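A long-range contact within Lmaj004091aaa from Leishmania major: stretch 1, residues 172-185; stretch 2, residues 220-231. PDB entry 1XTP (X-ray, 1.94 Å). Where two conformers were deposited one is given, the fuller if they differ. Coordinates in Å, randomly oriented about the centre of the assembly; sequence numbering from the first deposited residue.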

# COMPACT_ATOMS: atom_id res chain seq x y z
N THR A 172 -7.40 -3.67 -7.01
CA THR A 172 -7.26 -4.38 -8.28
C THR A 172 -6.10 -3.77 -9.04
O THR A 172 -5.68 -2.66 -8.73
CB THR A 172 -8.49 -4.28 -9.15
OG1 THR A 172 -8.65 -2.94 -9.64
CG2 THR A 172 -9.73 -4.71 -8.38
N ASP A 173 -5.58 -4.45 -10.04
CA ASP A 173 -4.48 -3.89 -10.81
C ASP A 173 -4.90 -2.62 -11.55
O ASP A 173 -4.11 -1.67 -11.66
CB ASP A 173 -3.94 -4.89 -11.84
CG ASP A 173 -3.02 -5.93 -11.23
OD1 ASP A 173 -2.70 -5.86 -10.04
OD2 ASP A 173 -2.64 -6.84 -11.98
N ALA A 174 -6.11 -2.65 -12.11
CA ALA A 174 -6.67 -1.49 -12.78
C ALA A 174 -6.70 -0.28 -11.86
O ALA A 174 -6.33 0.81 -12.27
CB ALA A 174 -8.10 -1.79 -13.29
N ASP A 175 -7.14 -0.48 -10.61
CA ASP A 175 -7.27 0.61 -9.65
C ASP A 175 -5.92 1.03 -9.06
O ASP A 175 -5.76 2.18 -8.69
CB ASP A 175 -8.27 0.26 -8.55
CG ASP A 175 -9.71 0.27 -9.05
OD1 ASP A 175 -9.96 0.82 -10.15
OD2 ASP A 175 -10.59 -0.27 -8.36
N PHE A 176 -4.99 0.08 -8.99
CA PHE A 176 -3.59 0.30 -8.59
C PHE A 176 -2.99 1.27 -9.60
O PHE A 176 -2.47 2.32 -9.23
CB PHE A 176 -2.84 -1.05 -8.60
CG PHE A 176 -1.40 -1.00 -8.08
CD1 PHE A 176 -0.39 -0.32 -8.77
CD2 PHE A 176 -1.05 -1.67 -6.90
CE1 PHE A 176 0.91 -0.28 -8.31
CE2 PHE A 176 0.30 -1.66 -6.44
CZ PHE A 176 1.26 -0.96 -7.12
N VAL A 177 -3.11 0.93 -10.89
CA VAL A 177 -2.62 1.82 -11.93
C VAL A 177 -3.21 3.23 -11.80
O VAL A 177 -2.46 4.21 -11.71
CB VAL A 177 -2.83 1.21 -13.35
CG1 VAL A 177 -2.54 2.25 -14.46
CG2 VAL A 177 -1.94 -0.01 -13.53
N LYS A 178 -4.54 3.32 -11.79
CA LYS A 178 -5.25 4.60 -11.61
C LYS A 178 -4.79 5.38 -10.39
O LYS A 178 -4.53 6.58 -10.47
CB LYS A 178 -6.76 4.38 -11.48
CG LYS A 178 -7.46 4.20 -12.82
CD LYS A 178 -8.74 3.35 -12.70
N PHE A 179 -4.72 4.71 -9.25
CA PHE A 179 -4.42 5.39 -8.01
C PHE A 179 -3.01 5.94 -7.96
O PHE A 179 -2.81 7.03 -7.44
CB PHE A 179 -4.65 4.48 -6.80
CG PHE A 179 -4.53 5.20 -5.50
CD1 PHE A 179 -5.42 6.21 -5.17
CD2 PHE A 179 -3.48 4.91 -4.63
CE1 PHE A 179 -5.29 6.89 -3.98
CE2 PHE A 179 -3.35 5.58 -3.44
CZ PHE A 179 -4.24 6.58 -3.11
N PHE A 180 -2.03 5.22 -8.50
CA PHE A 180 -0.64 5.69 -8.44
C PHE A 180 -0.40 6.91 -9.32
O PHE A 180 0.36 7.81 -8.96
CB PHE A 180 0.32 4.55 -8.77
CG PHE A 180 0.69 3.71 -7.56
CD1 PHE A 180 -0.29 2.96 -6.90
CD2 PHE A 180 2.00 3.66 -7.10
CE1 PHE A 180 0.03 2.18 -5.78
CE2 PHE A 180 2.34 2.87 -5.99
CZ PHE A 180 1.35 2.13 -5.33
N LYS A 181 -1.10 6.95 -10.46
CA LYS A 181 -1.08 8.08 -11.37
C LYS A 181 -1.78 9.29 -10.72
O LYS A 181 -1.33 10.41 -10.86
CB LYS A 181 -1.74 7.69 -12.70
CG LYS A 181 -1.74 8.78 -13.74
CD LYS A 181 -2.25 8.30 -15.11
N HIS A 182 -2.85 9.03 -9.98
CA HIS A 182 -3.56 10.07 -9.25
C HIS A 182 -2.71 10.63 -8.08
O HIS A 182 -2.73 11.85 -7.79
CB HIS A 182 -4.88 9.49 -8.75
CG HIS A 182 -5.80 10.51 -8.18
ND1 HIS A 182 -6.29 11.56 -8.92
CD2 HIS A 182 -6.34 10.63 -6.94
CE1 HIS A 182 -7.08 12.30 -8.16
NE2 HIS A 182 -7.13 11.75 -6.96
N CYS A 183 -1.99 9.75 -7.40
CA CYS A 183 -1.02 10.17 -6.38
C CYS A 183 0.09 11.03 -6.96
O CYS A 183 0.59 11.94 -6.30
CB CYS A 183 -0.40 8.96 -5.70
SG CYS A 183 -1.53 8.15 -4.62
N GLN A 184 0.49 10.72 -8.18
CA GLN A 184 1.57 11.44 -8.82
C GLN A 184 1.20 12.90 -9.00
O GLN A 184 2.02 13.78 -8.73
CB GLN A 184 1.90 10.81 -10.17
CG GLN A 184 3.08 11.46 -10.89
CD GLN A 184 3.28 10.88 -12.26
OE1 GLN A 184 2.31 10.68 -12.99
NE2 GLN A 184 4.51 10.57 -12.61
N GLN A 185 -0.02 13.16 -9.45
CA GLN A 185 -0.47 14.53 -9.66
C GLN A 185 -0.71 15.29 -8.35
O GLN A 185 -0.64 16.53 -8.31
CB GLN A 185 -1.72 14.57 -10.56
CG GLN A 185 -2.96 13.92 -9.97
CD GLN A 185 -3.73 14.83 -9.04
OE1 GLN A 185 -3.92 16.02 -9.33
NE2 GLN A 185 -4.20 14.28 -7.92
N HIS A 220 5.76 -7.61 -11.22
CA HIS A 220 4.33 -7.27 -11.29
C HIS A 220 4.13 -5.80 -10.89
O HIS A 220 3.50 -5.04 -11.63
CB HIS A 220 3.54 -8.23 -10.40
CG HIS A 220 2.06 -8.21 -10.61
ND1 HIS A 220 1.25 -9.23 -10.16
CD2 HIS A 220 1.24 -7.29 -11.17
CE1 HIS A 220 -0.01 -8.95 -10.46
NE2 HIS A 220 -0.04 -7.78 -11.08
N TYR A 221 4.68 -5.37 -9.76
CA TYR A 221 4.63 -3.94 -9.35
C TYR A 221 5.14 -2.97 -10.43
O TYR A 221 4.55 -1.93 -10.70
CB TYR A 221 5.43 -3.69 -8.05
CG TYR A 221 4.82 -4.34 -6.83
CD1 TYR A 221 3.48 -4.09 -6.49
CD2 TYR A 221 5.55 -5.22 -6.04
CE1 TYR A 221 2.91 -4.70 -5.39
CE2 TYR A 221 4.98 -5.84 -4.92
CZ TYR A 221 3.64 -5.58 -4.60
OH TYR A 221 3.04 -6.17 -3.50
N LYS A 222 6.25 -3.35 -11.04
CA LYS A 222 6.94 -2.51 -12.02
C LYS A 222 6.17 -2.41 -13.33
O LYS A 222 6.17 -1.36 -14.00
CB LYS A 222 8.36 -3.03 -12.23
CG LYS A 222 9.27 -2.61 -11.08
CD LYS A 222 10.52 -3.42 -10.99
CE LYS A 222 11.54 -2.70 -10.10
NZ LYS A 222 12.75 -3.51 -9.81
N ARG A 223 5.51 -3.51 -13.69
CA ARG A 223 4.56 -3.50 -14.79
C ARG A 223 3.50 -2.44 -14.50
O ARG A 223 3.20 -1.60 -15.35
CB ARG A 223 3.92 -4.88 -14.97
CG ARG A 223 3.14 -5.04 -16.26
CD ARG A 223 2.73 -6.51 -16.52
NE ARG A 223 3.87 -7.36 -16.86
CZ ARG A 223 3.78 -8.62 -17.29
NH1 ARG A 223 2.60 -9.20 -17.43
NH2 ARG A 223 4.89 -9.29 -17.57
N LEU A 224 2.97 -2.46 -13.27
CA LEU A 224 1.93 -1.51 -12.88
C LEU A 224 2.49 -0.08 -12.81
O LEU A 224 1.83 0.85 -13.24
CB LEU A 224 1.25 -1.92 -11.56
CG LEU A 224 0.63 -3.32 -11.51
CD1 LEU A 224 0.26 -3.74 -10.10
CD2 LEU A 224 -0.59 -3.38 -12.43
N PHE A 225 3.71 0.11 -12.30
CA PHE A 225 4.31 1.44 -12.28
C PHE A 225 4.46 2.00 -13.68
O PHE A 225 4.22 3.18 -13.92
CB PHE A 225 5.71 1.46 -11.65
CG PHE A 225 5.76 0.98 -10.24
CD1 PHE A 225 4.69 1.15 -9.37
CD2 PHE A 225 6.92 0.39 -9.76
CE1 PHE A 225 4.78 0.68 -8.04
CE2 PHE A 225 7.01 -0.06 -8.45
CZ PHE A 225 5.94 0.08 -7.60
N ASN A 226 4.91 1.16 -14.60
CA ASN A 226 5.11 1.60 -15.97
C ASN A 226 3.78 2.06 -16.58
O ASN A 226 3.69 3.12 -17.18
CB ASN A 226 5.73 0.48 -16.80
CG ASN A 226 5.98 0.90 -18.24
OD1 ASN A 226 5.26 0.48 -19.15
ND2 ASN A 226 6.98 1.76 -18.44
N GLU A 227 2.74 1.25 -16.38
CA GLU A 227 1.42 1.59 -16.88
C GLU A 227 0.87 2.89 -16.27
O GLU A 227 0.18 3.66 -16.94
CB GLU A 227 0.49 0.42 -16.62
CG GLU A 227 -0.76 0.47 -17.43
CD GLU A 227 -1.72 -0.67 -17.13
OE1 GLU A 227 -1.31 -1.67 -16.48
OE2 GLU A 227 -2.89 -0.53 -17.57
N SER A 228 1.20 3.14 -15.01
CA SER A 228 0.85 4.38 -14.32
C SER A 228 1.57 5.62 -14.82
O SER A 228 1.10 6.74 -14.60
CB SER A 228 1.17 4.24 -12.83
OG SER A 228 0.07 3.73 -12.13
N GLY A 229 2.73 5.45 -15.45
CA GLY A 229 3.57 6.59 -15.84
C GLY A 229 4.42 7.08 -14.69
O GLY A 229 4.92 8.20 -14.71
N VAL A 230 4.61 6.23 -13.70
CA VAL A 230 5.34 6.57 -12.49
C VAL A 230 6.71 5.87 -12.52
O VAL A 230 6.81 4.76 -13.01
CB VAL A 230 4.48 6.17 -11.25
CG1 VAL A 230 5.33 5.80 -10.07
CG2 VAL A 230 3.50 7.29 -10.89
N ARG A 231 7.77 6.54 -12.06
CA ARG A 231 9.14 5.99 -12.19
C ARG A 231 9.78 5.72 -10.85
O ARG A 231 9.54 6.45 -9.89
CB ARG A 231 10.03 6.90 -13.04
CG ARG A 231 10.72 8.01 -12.31
CD ARG A 231 11.54 8.86 -13.26
NE ARG A 231 12.16 9.97 -12.55
CZ ARG A 231 11.53 11.08 -12.18
NH1 ARG A 231 10.24 11.27 -12.46
NH2 ARG A 231 12.20 12.02 -11.53
O HOH W 1 1.63 9.51 -15.34

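The apolar centre of this contact is built around one ring. Phe 176 points its CA-to-CB bond toward the second helix, and its t rotamer lays the ring beneath Leu 224, whose CD1 stands 3.7 Å from the centroid of the Phe 176 ring and only 11° off the ring normal. That is a CH-pi contact over the face, and the leucine backs it with a second touch, Leu 224 CB to Phe 176 CD1 at 3.6 Å. The tip of the same ring serves two aromatic neighbours: Phe 176 CZ lies 3.9 Å from Tyr 221 CD1, near the plane of the tyrosine ring, and 4.0 Å from Phe 225 CE1, which lies at the edge of the Phe 176 ring, near its plane. A single large side chain thus meets Tyr 221, Leu 224 and Phe 225, whose i, i+3, i+4 spacing puts them along one side of a helix.

Phe 225 reaches the contact indirectly. Its CA-to-CB bond points away from the first helix, but the end of the side chain comes nearer, so that Phe 225 CE1 is 3.9 Å from Phe 180 CE2. The two rings meet obliquely, with centroids 5.9 Å apart and planes at 37°. On the more open flank of the centre, Val 177 CG2 packs 3.8 Å from Leu 224 CD2 and also lies 3.4 Å from Glu 227 OE1, where the packing gives way to a carboxylate at the exposed margin.

The helix axes approach to 8.5 Å and cross at -53°; the nearest CA atoms across the contact are those of Val 177 and Ser 228, 4.9 Å apart. A small side chain suits this place. Ser 228 enters as a knob among Phe 176, Val 177, Phe 180 and Lys 181, and its OG donates a hydrogen bond of 2.6 Å to Val 177 O. Val 177 O also accepts the weak helical bond from Lys 181 N, at 3.3 Å, so one carbonyl takes both. The serine therefore fills a narrow hole and pays for its buried hydroxyl in the same step.

Polar contacts close both ends. At the start of the first helix, where Thr 172 OG1 caps Asp 175 N at 3.0 Å, Asp 173 OD2 accepts a hydrogen bond from His 220 NE2 at 2.9 Å; the near-linear angle of 166° and the approach in the plane of the imidazole make it well directed. At the other end, Gly 229 takes a positive phi of 82° in a Schellman motif, a conformation that favours glycine, and the chain leaves the helix with Gly 229 O accepting from Gln 184 NE2 at 3.2 Å. The other end of that amide works through water: water 1 donates to Gln 184 OE1 at 2.7 Å and to Ser 228 O at 2.9 Å. Just inside, Val 230 CG2 packs 3.7 Å from Phe 180 O, after the second helix has ended.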